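Local coordinates for protein integral membrane indolylacetylinositol arabinosyltransferase EmbC (Mycolicibacterium smegmatis, PDB 7BVE) that probably polymerises arabinose into the arabinan of the mycobacterial cell wall, acting as a membrane-embedded arabinosyltransferase that binds the drug ethambutol, at residues Q54-P59 / Q1051-D1056; A65-V70 / S201-T206; V90-V95 / V184-D189; P96-K101 / T1044-D1049. All coordinates share one frame; numbering follows the deposited sequence.

Interaction 1 of 4, residues Q54-P59 / Q1051-D1056; sequences QSVDAP and QPARLD
This is a backbone-led contact in which two short extended pieces, 54-59 and 1051-1056, run side by side in the same direction. It joins the concanavalin-like N-terminal region to the C-terminal region of EmbC, parts nearly a thousand residues apart in sequence. The centre of the contact is the carbonyl of Q1051. V56 turns a C-H toward it, with V56 CA 3.3 Å from Q1051 O and 128° at the hydrogen. CB of D57 approaches the same oxygen, at 3.4 Å from Q1051 O. From there the D57 carboxylate swings off, since CG is anti to the backbone N (chi1 -160°), and the side chain rests against V986 and L1019. One step further along, the methyl of A1053 points at the partner and meets two side chains: A58 CB lies 3.9 Å from A1053 CB, and V56 CB lies 4.2 Å from it. L45 of strand 38-46 packs on both alanines, while W47 packs on V56. On its other flank the 54-59 segment is tied back into its own domain, by S55 OG to the T188 nitrogen and by a backbone bond between V56 and V186. The side chains that meet across the interface are small and apolar, a C-H of V56 faces the Q1051 carbonyl, and no charged side chain bridges the two; the chemistry implies a join that depends on the fit of the two backbones.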
loop_
_atom_site.group_PDB
_atom_site.type_symbol
_atom_site.label_atom_id
_atom_site.label_comp_id
_atom_site.label_asym_id
_atom_site.label_seq_id
_atom_site.Cartn_x
_atom_site.Cartn_y
_atom_site.Cartn_z
ATOM N N GLN A 54 22.774 -12.933 48.480
ATOM C CA GLN A 54 21.338 -13.043 48.266
ATOM C C GLN A 54 20.997 -12.276 47.004
ATOM O O GLN A 54 21.354 -11.104 46.886
ATOM C CB GLN A 54 20.564 -12.495 49.464
ATOM C CG GLN A 54 19.048 -12.595 49.358
ATOM C CD GLN A 54 18.547 -14.022 49.380
ATOM O OE1 GLN A 54 19.061 -14.860 50.116
ATOM N NE2 GLN A 54 17.527 -14.303 48.581
ATOM N N SER A 55 20.327 -12.933 46.069
ATOM C CA SER A 55 19.914 -12.270 44.848
ATOM C C SER A 55 18.785 -11.291 45.132
ATOM O O SER A 55 17.896 -11.557 45.943
ATOM C CB SER A 55 19.459 -13.300 43.827
ATOM O OG SER A 55 20.497 -14.217 43.562
ATOM N N VAL A 56 18.830 -10.141 44.468
ATOM C CA VAL A 56 17.771 -9.147 44.598
ATOM C C VAL A 56 17.123 -8.977 43.237
ATOM O O VAL A 56 17.517 -9.630 42.270
ATOM C CB VAL A 56 18.289 -7.806 45.138
ATOM C CG1 VAL A 56 18.896 -7.987 46.503
ATOM C CG2 VAL A 56 19.278 -7.197 44.188
ATOM N N ASP A 57 16.124 -8.108 43.147
ATOM C CA ASP A 57 15.342 -7.981 41.924
ATOM C C ASP A 57 14.974 -6.516 41.743
ATOM O O ASP A 57 14.079 -6.014 42.423
ATOM C CB ASP A 57 14.100 -8.858 42.000
ATOM C CG ASP A 57 13.521 -9.152 40.654
ATOM O OD1 ASP A 57 14.060 -8.646 39.656
ATOM O OD2 ASP A 57 12.538 -9.914 40.588
ATOM N N ALA A 58 15.656 -5.833 40.824
ATOM C CA ALA A 58 15.488 -4.395 40.616
ATOM C C ALA A 58 15.443 -4.088 39.128
ATOM O O ALA A 58 16.443 -3.677 38.537
ATOM C CB ALA A 58 16.619 -3.624 41.293
ATOM N N PRO A 59 14.287 -4.266 38.487
ATOM C CA PRO A 59 14.223 -4.112 37.027
ATOM C C PRO A 59 14.129 -2.647 36.633
ATOM O O PRO A 59 13.144 -1.980 36.928
ATOM C CB PRO A 59 12.953 -4.873 36.651
ATOM C CG PRO A 59 12.624 -5.681 37.820
ATOM C CD PRO A 59 13.068 -4.904 38.992
ATOM N N GLN A 1051 14.403 -11.367 46.479
ATOM C CA GLN A 1051 13.591 -10.327 47.081
ATOM C C GLN A 1051 13.692 -9.047 46.256
ATOM O O GLN A 1051 14.579 -8.918 45.415
ATOM C CB GLN A 1051 14.057 -10.075 48.513
ATOM C CG GLN A 1051 13.934 -11.285 49.417
ATOM C CD GLN A 1051 12.497 -11.700 49.635
ATOM O OE1 GLN A 1051 11.614 -10.861 49.796
ATOM N NE2 GLN A 1051 12.253 -13.004 49.631
ATOM N N PRO A 1052 12.783 -8.095 46.446
ATOM C CA PRO A 1052 13.000 -6.772 45.858
ATOM C C PRO A 1052 14.149 -6.052 46.543
ATOM O O PRO A 1052 14.521 -6.346 47.680
ATOM C CB PRO A 1052 11.669 -6.054 46.092
ATOM C CG PRO A 1052 10.689 -7.135 46.195
ATOM C CD PRO A 1052 11.391 -8.249 46.897
ATOM N N ALA A 1053 14.729 -5.106 45.818
ATOM C CA ALA A 1053 15.862 -4.349 46.325
ATOM C C ALA A 1053 15.361 -3.156 47.124
ATOM O O ALA A 1053 14.179 -2.806 47.090
ATOM C CB ALA A 1053 16.761 -3.915 45.175
ATOM N N ARG A 1054 16.262 -2.503 47.852
ATOM C CA ARG A 1054 15.927 -1.240 48.502
ATOM C C ARG A 1054 16.934 -0.209 48.001
ATOM O O ARG A 1054 18.104 -0.530 47.774
ATOM C CB ARG A 1054 15.924 -1.367 50.019
ATOM C CG ARG A 1054 17.261 -1.621 50.665
ATOM C CD ARG A 1054 17.091 -1.886 52.135
ATOM N NE ARG A 1054 16.432 -3.166 52.363
ATOM C CZ ARG A 1054 15.995 -3.575 53.547
ATOM N NH1 ARG A 1054 16.141 -2.797 54.611
ATOM N NH2 ARG A 1054 15.406 -4.755 53.667
ATOM N N LEU A 1055 16.460 1.006 47.773
ATOM C CA LEU A 1055 17.292 2.013 47.146
ATOM C C LEU A 1055 17.679 3.082 48.156
ATOM O O LEU A 1055 16.907 3.429 49.052
ATOM C CB LEU A 1055 16.559 2.650 45.971
ATOM C CG LEU A 1055 16.074 1.689 44.894
ATOM C CD1 LEU A 1055 15.398 2.460 43.786
ATOM C CD2 LEU A 1055 17.200 0.843 44.366
ATOM N N ASP A 1056 18.887 3.607 48.002
ATOM C CA ASP A 1056 19.405 4.643 48.881
ATOM C C ASP A 1056 19.123 5.999 48.252
ATOM O O ASP A 1056 19.750 6.366 47.254
ATOM C CB ASP A 1056 20.898 4.446 49.119
ATOM C CG ASP A 1056 21.194 3.178 49.886
ATOM O OD1 ASP A 1056 20.339 2.757 50.688
ATOM O OD2 ASP A 1056 22.277 2.593 49.683
#

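Interaction 2 of 4, residues A65-V70 / S201-T206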
loop_
_atom_site.group_PDB
_atom_site.type_symbol
_atom_site.label_atom_id
_atom_site.label_comp_id
_atom_site.label_asym_id
_atom_site.label_seq_id
_atom_site.Cartn_x
_atom_site.Cartn_y
_atom_site.Cartn_z
ATOM N N ALA A 65 21.852 1.838 33.798
ATOM C CA ALA A 65 22.233 2.839 34.776
ATOM C C ALA A 65 23.199 3.820 34.133
ATOM O O ALA A 65 23.829 3.516 33.121
ATOM C CB ALA A 65 22.878 2.186 35.994
ATOM N N THR A 66 23.321 5.002 34.727
ATOM C CA THR A 66 24.281 5.964 34.201
ATOM C C THR A 66 25.711 5.672 34.636
ATOM O O THR A 66 26.628 6.359 34.183
ATOM C CB THR A 66 23.891 7.384 34.621
ATOM O OG1 THR A 66 23.936 7.500 36.045
ATOM C CG2 THR A 66 22.497 7.705 34.156
ATOM N N ASP A 67 25.919 4.660 35.471
ATOM C CA ASP A 67 27.181 4.370 36.129
ATOM C C ASP A 67 27.075 2.984 36.737
ATOM O O ASP A 67 26.004 2.599 37.197
ATOM C CB ASP A 67 27.470 5.414 37.212
ATOM C CG ASP A 67 28.762 5.161 37.939
ATOM O OD1 ASP A 67 29.832 5.437 37.370
ATOM O OD2 ASP A 67 28.708 4.686 39.094
ATOM N N LEU A 68 28.175 2.241 36.731
ATOM C CA LEU A 68 28.195 0.900 37.294
ATOM C C LEU A 68 29.612 0.573 37.725
ATOM O O LEU A 68 30.564 0.870 37.008
ATOM C CB LEU A 68 27.679 -0.129 36.284
ATOM C CG LEU A 68 27.619 -1.597 36.697
ATOM C CD1 LEU A 68 26.761 -1.784 37.909
ATOM C CD2 LEU A 68 27.066 -2.408 35.563
ATOM N N THR A 69 29.750 -0.019 38.907
ATOM C CA THR A 69 31.071 -0.284 39.473
ATOM C C THR A 69 30.974 -1.501 40.381
ATOM O O THR A 69 30.319 -1.435 41.422
ATOM C CB THR A 69 31.581 0.931 40.244
ATOM O OG1 THR A 69 31.776 2.032 39.350
ATOM C CG2 THR A 69 32.888 0.622 40.942
ATOM N N VAL A 70 31.629 -2.591 40.005
ATOM C CA VAL A 70 31.670 -3.794 40.825
ATOM C C VAL A 70 33.128 -4.139 41.105
ATOM O O VAL A 70 34.011 -3.875 40.287
ATOM C CB VAL A 70 30.887 -4.949 40.145
ATOM C CG1 VAL A 70 31.458 -5.314 38.822
ATOM C CG2 VAL A 70 30.806 -6.175 41.022
ATOM N N SER A 201 27.753 -1.104 42.779
ATOM C CA SER A 201 27.047 0.162 42.877
ATOM C C SER A 201 26.564 0.557 41.497
ATOM O O SER A 201 27.240 0.290 40.505
ATOM C CB SER A 201 27.939 1.261 43.447
ATOM O OG SER A 201 28.329 0.952 44.768
ATOM N N ALA A 202 25.397 1.189 41.438
ATOM C CA ALA A 202 24.838 1.633 40.171
ATOM C C ALA A 202 23.896 2.789 40.442
ATOM O O ALA A 202 22.962 2.642 41.226
ATOM C CB ALA A 202 24.094 0.500 39.465
ATOM N N THR A 203 24.138 3.929 39.803
ATOM C CA THR A 203 23.265 5.083 39.950
ATOM C C THR A 203 22.168 4.996 38.904
ATOM O O THR A 203 22.447 5.020 37.705
ATOM C CB THR A 203 24.022 6.398 39.798
ATOM O OG1 THR A 203 24.457 6.536 38.447
ATOM C CG2 THR A 203 25.224 6.424 40.704
ATOM N N ILE A 204 20.924 4.907 39.362
ATOM C CA ILE A 204 19.799 4.732 38.460
ATOM C C ILE A 204 19.469 6.066 37.804
ATOM O O ILE A 204 19.573 7.132 38.422
ATOM C CB ILE A 204 18.605 4.167 39.247
ATOM C CG1 ILE A 204 19.043 2.936 40.018
ATOM C CG2 ILE A 204 17.505 3.732 38.331
ATOM C CD1 ILE A 204 18.057 2.500 41.033
ATOM N N ASP A 205 19.085 6.015 36.530
ATOM C CA ASP A 205 18.741 7.216 35.774
ATOM C C ASP A 205 17.352 7.702 36.181
ATOM O O ASP A 205 16.340 7.420 35.539
ATOM C CB ASP A 205 18.817 6.936 34.283
ATOM C CG ASP A 205 18.532 8.156 33.450
ATOM O OD1 ASP A 205 19.394 9.055 33.393
ATOM O OD2 ASP A 205 17.443 8.218 32.847
ATOM N N THR A 206 17.305 8.440 37.284
ATOM C CA THR A 206 16.082 9.116 37.703
ATOM C C THR A 206 16.134 10.591 37.318
ATOM O O THR A 206 16.096 11.473 38.166
ATOM C CB THR A 206 15.881 8.971 39.204
ATOM O OG1 THR A 206 16.827 9.795 39.885
ATOM C CG2 THR A 206 16.114 7.553 39.621
#
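T203 and T66 meet hydroxyl to hydroxyl, the OG1 of T203 donating to the OG1 of T66 across 2.6 Å. Both hydroxyls sit in the crowded position between backbone N and carbonyl carbon (chi1 68° and 63°), and the two side chains cross at about a right angle. The backbone of the same pair is joined too: T66 N donates to T203 O at 3.1 Å, arriving nearly along the C=O axis. CG2 of T66, beside its own backbone N, turns instead to D205, 3.5 Å from D205 OD1, a carboxylate held by a salt bridge to R207. Further along, T69 and S201 form an antiparallel hydrogen-bonded pair: T69 N reaches S201 O in the carbonyl plane at 3.0 Å, whereas S201 N lies above the plane of the T69 carbonyl, 2.9 Å from T69 O. On the buried face, the A202 methyl touches L68 CD1 at 3.8 Å and A65 CB at 4.0 Å. Beyond this shell, strand 67-71 bonds onward to 140-145 and strand 201-203 to 38-46, inside the antiparallel sheet of the concanavalin-like domain, whose edge is completed by strand 1056-1062 of the C-terminal region. S201 OG is taken by N46. The chemistry separates by face, apolar L68 and A202 on one, polar D67, T203, T69 and S201 on the other, with the threonine pair adding a side-chain link where the T203 N to D67 O bond is weak.

Interaction 3 of 4, residues V90-V95 / V184-D189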
loop_
_atom_site.group_PDB
_atom_site.type_symbol
_atom_site.label_atom_id
_atom_site.label_comp_id
_atom_site.label_asym_id
_atom_site.label_seq_id
_atom_site.Cartn_x
_atom_site.Cartn_y
_atom_site.Cartn_z
ATOM N N VAL A 90 27.703 -18.943 37.835
ATOM C CA VAL A 90 27.911 -17.501 37.869
ATOM C C VAL A 90 28.291 -17.059 39.275
ATOM O O VAL A 90 27.797 -17.580 40.280
ATOM C CB VAL A 90 26.678 -16.747 37.333
ATOM C CG1 VAL A 90 26.403 -17.151 35.907
ATOM C CG2 VAL A 90 25.457 -16.972 38.180
ATOM N N LEU A 91 29.235 -16.130 39.339
ATOM C CA LEU A 91 29.594 -15.447 40.569
ATOM C C LEU A 91 28.744 -14.213 40.793
ATOM O O LEU A 91 28.425 -13.888 41.941
ATOM C CB LEU A 91 31.071 -15.048 40.525
ATOM C CG LEU A 91 31.709 -14.313 41.700
ATOM C CD1 LEU A 91 31.750 -15.192 42.903
ATOM C CD2 LEU A 91 33.096 -13.870 41.340
ATOM N N LEU A 92 28.352 -13.548 39.711
ATOM C CA LEU A 92 27.596 -12.313 39.747
ATOM C C LEU A 92 27.012 -12.109 38.363
ATOM O O LEU A 92 27.575 -12.572 37.374
ATOM C CB LEU A 92 28.490 -11.146 40.156
ATOM C CG LEU A 92 27.933 -9.793 40.552
ATOM C CD1 LEU A 92 28.854 -9.255 41.598
ATOM C CD2 LEU A 92 27.886 -8.850 39.375
ATOM N N SER A 93 25.882 -11.420 38.302
ATOM C CA SER A 93 25.174 -11.222 37.050
ATOM C C SER A 93 24.238 -10.041 37.214
ATOM O O SER A 93 23.946 -9.618 38.332
ATOM C CB SER A 93 24.391 -12.469 36.654
ATOM O OG SER A 93 23.654 -12.247 35.473
ATOM N N THR A 94 23.784 -9.499 36.091
ATOM C CA THR A 94 22.681 -8.554 36.098
ATOM C C THR A 94 21.462 -9.094 35.372
ATOM O O THR A 94 20.454 -8.395 35.275
ATOM C CB THR A 94 23.094 -7.208 35.486
ATOM O OG1 THR A 94 23.433 -7.375 34.110
ATOM C CG2 THR A 94 24.271 -6.621 36.222
ATOM N N VAL A 95 21.539 -10.316 34.852
ATOM C CA VAL A 95 20.412 -11.016 34.233
ATOM C C VAL A 95 20.415 -12.458 34.708
ATOM O O VAL A 95 21.455 -12.990 35.117
ATOM C CB VAL A 95 20.499 -10.975 32.693
ATOM C CG1 VAL A 95 20.214 -9.591 32.163
ATOM C CG2 VAL A 95 21.871 -11.387 32.267
ATOM N N VAL A 184 18.312 -6.196 35.331
ATOM C CA VAL A 184 16.979 -6.590 35.780
ATOM C C VAL A 184 17.082 -7.100 37.209
ATOM O O VAL A 184 16.152 -7.721 37.728
ATOM C CB VAL A 184 16.337 -7.651 34.865
ATOM C CG1 VAL A 184 16.128 -7.117 33.480
ATOM C CG2 VAL A 184 17.174 -8.882 34.811
ATOM N N GLY A 185 18.203 -6.830 37.861
ATOM C CA GLY A 185 18.431 -7.291 39.213
ATOM C C GLY A 185 19.876 -7.687 39.355
ATOM O O GLY A 185 20.628 -7.512 38.406
ATOM N N VAL A 186 20.302 -8.191 40.505
ATOM C CA VAL A 186 21.666 -8.677 40.681
ATOM C C VAL A 186 21.573 -10.092 41.220
ATOM O O VAL A 186 21.168 -10.294 42.369
ATOM C CB VAL A 186 22.492 -7.788 41.614
ATOM C CG1 VAL A 186 23.866 -8.381 41.820
ATOM C CG2 VAL A 186 22.619 -6.388 41.059
ATOM N N PHE A 187 21.952 -11.068 40.405
ATOM C CA PHE A 187 21.751 -12.476 40.701
ATOM C C PHE A 187 23.094 -13.152 40.932
ATOM O O PHE A 187 24.130 -12.684 40.466
ATOM C CB PHE A 187 21.008 -13.156 39.558
ATOM C CG PHE A 187 19.713 -12.506 39.227
ATOM C CD1 PHE A 187 18.610 -12.663 40.025
ATOM C CD2 PHE A 187 19.597 -11.738 38.092
ATOM C CE1 PHE A 187 17.430 -12.049 39.720
ATOM C CE2 PHE A 187 18.419 -11.132 37.782
ATOM C CZ PHE A 187 17.338 -11.287 38.586
ATOM N N THR A 188 23.072 -14.263 41.659
ATOM C CA THR A 188 24.296 -14.975 42.007
ATOM C C THR A 188 23.963 -16.439 42.250
ATOM O O THR A 188 22.796 -16.840 42.239
ATOM C CB THR A 188 24.959 -14.361 43.233
ATOM O OG1 THR A 188 26.197 -15.032 43.482
ATOM C CG2 THR A 188 24.077 -14.516 44.431
ATOM N N ASP A 189 25.005 -17.247 42.468
ATOM C CA ASP A 189 24.842 -18.661 42.791
ATOM C C ASP A 189 25.579 -19.076 44.053
ATOM O O ASP A 189 25.880 -20.261 44.207
ATOM C CB ASP A 189 25.306 -19.571 41.648
ATOM C CG ASP A 189 24.345 -19.589 40.488
ATOM O OD1 ASP A 189 23.167 -19.244 40.685
ATOM O OD2 ASP A 189 24.750 -20.005 39.385
#
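Buried almost throughout, this contact lays the loop 184-189 antiparallel along strand 90-93, an outer strand of a four-stranded antiparallel sheet in the concanavalin-like domain. The close-packed end lies around V95, V184 and F187. V184 N points almost straight at T94 O (3.1 Å, 173° at the hydrogen), and V184 CG2 sits beside T94 O and against V95, with V184 CG2 4.1 Å from V95 CG1. CG2 of V184 also sits in the plane of the F187 ring, at its edge. F187 CD2 comes to 3.6 Å from V95 C, the carbonyl carbon, while P96 and L1019 pack on F187 from outside. Between these residues the chain passes through G185, whose phi of 142° with an extended psi suits glycine alone, and the F187 ring lies where a side chain there would go. In the middle, F187 N bonds to S93 O at 3.2 Å, approaching from above the carbonyl plane. T188 closes the next step with its side chain: OG1, anti to its backbone N, donates to L91 O at 2.9 Å. The loose end is at D189, which is partly exposed. There V90 N makes only a weak bond of 3.5 Å to D189 OD2, and V90 CG2 leans on the same oxygen at 3.3 Å; the strongest partner of this carboxylate is K97, through a salt bridge. The contact therefore passes from directed backbone bonds and apolar packing to a charge balanced from the neighbouring loop, which would be expected to favour the ionised aspartate.

Interaction 4 of 4, residues P96-K101 / T1044-D1049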
loop_
_atom_site.group_PDB
_atom_site.type_symbol
_atom_site.label_atom_id
_atom_site.label_comp_id
_atom_site.label_asym_id
_atom_site.label_seq_id
_atom_site.Cartn_x
_atom_site.Cartn_y
_atom_site.Cartn_z
ATOM N N PRO A 96 19.251 -13.116 34.705
ATOM C CA PRO A 96 19.233 -14.541 35.067
ATOM C C PRO A 96 19.841 -15.361 33.942
ATOM O O PRO A 96 19.471 -15.195 32.781
ATOM C CB PRO A 96 17.744 -14.847 35.243
ATOM C CG PRO A 96 17.111 -13.566 35.426
ATOM C CD PRO A 96 17.876 -12.607 34.590
ATOM N N LYS A 97 20.757 -16.272 34.291
ATOM C CA LYS A 97 21.504 -17.028 33.290
ATOM C C LYS A 97 20.642 -18.003 32.495
ATOM O O LYS A 97 21.087 -18.479 31.446
ATOM C CB LYS A 97 22.634 -17.803 33.959
ATOM C CG LYS A 97 22.140 -18.911 34.863
ATOM C CD LYS A 97 23.275 -19.633 35.546
ATOM C CE LYS A 97 22.761 -20.746 36.433
ATOM N NZ LYS A 97 23.868 -21.419 37.157
ATOM N N GLN A 98 19.428 -18.314 32.966
ATOM C CA GLN A 98 18.562 -19.254 32.271
ATOM C C GLN A 98 17.851 -18.637 31.082
ATOM O O GLN A 98 17.305 -19.379 30.260
ATOM C CB GLN A 98 17.511 -19.828 33.218
ATOM C CG GLN A 98 18.043 -20.760 34.276
ATOM C CD GLN A 98 18.474 -20.041 35.521
ATOM O OE1 GLN A 98 18.109 -18.897 35.741
ATOM N NE2 GLN A 98 19.245 -20.715 36.357
ATOM N N ALA A 99 17.841 -17.313 30.974
ATOM C CA ALA A 99 17.133 -16.646 29.898
ATOM C C ALA A 99 17.840 -16.875 28.562
ATOM O O ALA A 99 19.059 -17.065 28.523
ATOM C CB ALA A 99 17.029 -15.156 30.187
ATOM N N PRO A 100 17.091 -16.899 27.456
ATOM C CA PRO A 100 17.744 -17.096 26.153
ATOM C C PRO A 100 18.593 -15.917 25.717
ATOM O O PRO A 100 19.634 -16.112 25.080
ATOM C CB PRO A 100 16.560 -17.318 25.206
ATOM C CG PRO A 100 15.460 -17.775 26.080
ATOM C CD PRO A 100 15.632 -17.038 27.357
ATOM N N LYS A 101 18.176 -14.697 26.040
ATOM C CA LYS A 101 18.867 -13.487 25.626
ATOM C C LYS A 101 19.716 -12.893 26.735
ATOM O O LYS A 101 20.032 -11.706 26.689
ATOM C CB LYS A 101 17.855 -12.449 25.152
ATOM C CG LYS A 101 17.017 -12.879 23.978
ATOM C CD LYS A 101 17.841 -12.964 22.717
ATOM C CE LYS A 101 16.956 -13.266 21.528
ATOM N NZ LYS A 101 17.737 -13.385 20.275
ATOM N N THR A 1044 6.344 -16.458 35.954
ATOM C CA THR A 1044 7.073 -17.102 37.028
ATOM C C THR A 1044 8.528 -16.656 36.998
ATOM O O THR A 1044 9.136 -16.641 35.921
ATOM C CB THR A 1044 6.997 -18.627 36.880
ATOM O OG1 THR A 1044 5.628 -19.032 36.779
ATOM C CG2 THR A 1044 7.619 -19.320 38.076
ATOM N N PRO A 1045 9.120 -16.275 38.126
ATOM C CA PRO A 1045 10.523 -15.870 38.110
ATOM C C PRO A 1045 11.446 -17.059 37.925
ATOM O O PRO A 1045 11.124 -18.184 38.304
ATOM C CB PRO A 1045 10.718 -15.243 39.493
ATOM C CG PRO A 1045 9.365 -14.910 39.962
ATOM C CD PRO A 1045 8.493 -15.979 39.420
ATOM N N TRP A 1046 12.610 -16.798 37.327
ATOM C CA TRP A 1046 13.631 -17.836 37.251
ATOM C C TRP A 1046 14.245 -18.102 38.617
ATOM O O TRP A 1046 14.478 -19.258 38.983
ATOM C CB TRP A 1046 14.731 -17.465 36.264
ATOM C CG TRP A 1046 14.342 -17.394 34.846
ATOM C CD1 TRP A 1046 14.196 -16.278 34.105
ATOM C CD2 TRP A 1046 14.049 -18.489 33.986
ATOM N NE1 TRP A 1046 13.839 -16.597 32.826
ATOM C CE2 TRP A 1046 13.736 -17.955 32.728
ATOM C CE3 TRP A 1046 14.019 -19.873 34.155
ATOM C CZ2 TRP A 1046 13.399 -18.751 31.646
ATOM C CZ3 TRP A 1046 13.680 -20.661 33.083
ATOM C CH2 TRP A 1046 13.377 -20.099 31.842
ATOM N N TYR A 1047 14.538 -17.049 39.378
ATOM C CA TYR A 1047 15.032 -17.250 40.732
ATOM C C TYR A 1047 13.927 -16.889 41.718
ATOM O O TYR A 1047 13.641 -15.696 41.908
ATOM C CB TYR A 1047 16.290 -16.421 41.019
ATOM C CG TYR A 1047 17.564 -16.851 40.323
ATOM C CD1 TYR A 1047 17.614 -17.963 39.497
ATOM C CD2 TYR A 1047 18.742 -16.185 40.563
ATOM C CE1 TYR A 1047 18.795 -18.345 38.883
ATOM C CE2 TYR A 1047 19.915 -16.564 39.969
ATOM C CZ TYR A 1047 19.941 -17.636 39.136
ATOM O OH TYR A 1047 21.135 -17.985 38.558
ATOM N N PRO A 1048 13.285 -17.862 42.369
ATOM C CA PRO A 1048 12.175 -17.535 43.272
ATOM C C PRO A 1048 12.603 -16.900 44.582
ATOM O O PRO A 1048 11.769 -16.264 45.239
ATOM C CB PRO A 1048 11.515 -18.894 43.511
ATOM C CG PRO A 1048 11.963 -19.746 42.366
ATOM C CD PRO A 1048 13.350 -19.299 42.084
ATOM N N ASP A 1049 13.864 -17.045 44.985
ATOM C CA ASP A 1049 14.378 -16.488 46.233
ATOM C C ASP A 1049 14.961 -15.089 46.069
ATOM O O ASP A 1049 15.838 -14.692 46.845
ATOM C CB ASP A 1049 15.424 -17.430 46.825
ATOM C CG ASP A 1049 16.535 -17.766 45.840
ATOM O OD1 ASP A 1049 16.423 -17.405 44.649
ATOM O OD2 ASP A 1049 17.532 -18.386 46.259
#
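Q98 reaches across to two aromatic side chains at once, and its bent chain explains how. Its CB stands over one face of the W1046 indole, 3.9 Å from the centroid of the six-membered ring and 20° off the normal, a CH-pi contact displaced toward the rim. A turn at chi2 (88°) then carries the amide on past the W1046 CB to the phenol of Y1047. There OE1 comes 3.3 Å from Y1047 CE1, while NE2 lies in the plane of the phenol ring, at its edge. P96 fills in beside the indole, its CB 4.0 Å from W1046 CD1. P96 and Q98 belong to a type I beta turn, P96 to A99, closed by A99 N donating to P96 O; it sets the concanavalin-like domain against the end of strand 1039-1045 in the C-terminal domain. In W1046 and Y1047 alike, CG lies anti to the carbonyl carbon, yet the indole goes over to Q98 while the phenol crosses both Q98 and K97. K97 starts in the crowded position (chi1 67°) and is extended from there on, so its methylenes run past the phenol tip, with K97 CE 3.8 Å from Y1047 OH, and NZ continues to a salt bridge with D189.

Interaction 3 touches each of the other three, and so does interaction 1; only 2 and 4 do not meet, their nearest atoms about 13 Å apart. V186 O accepts a probable hydrogen bond from V56 N of interaction 1 at 3.1 Å. The carboxylate of D189 meets interaction 4 twice: OD2 is 2.8 Å from K97 NZ in a salt bridge, and OD1 is 3.2 Å from Y1047 OH, a probable hydrogen bond. Interaction 2 packs on both, V70 CG2 to L92 CD1 at 3.7 Å and I204 CD1 to L1055 CD2 at 3.8 Å. Interactions 1 and 4 join the two domains; 2 and 3 build the concanavalin-like one. None of these residues lines the ethambutol or PN7 pockets.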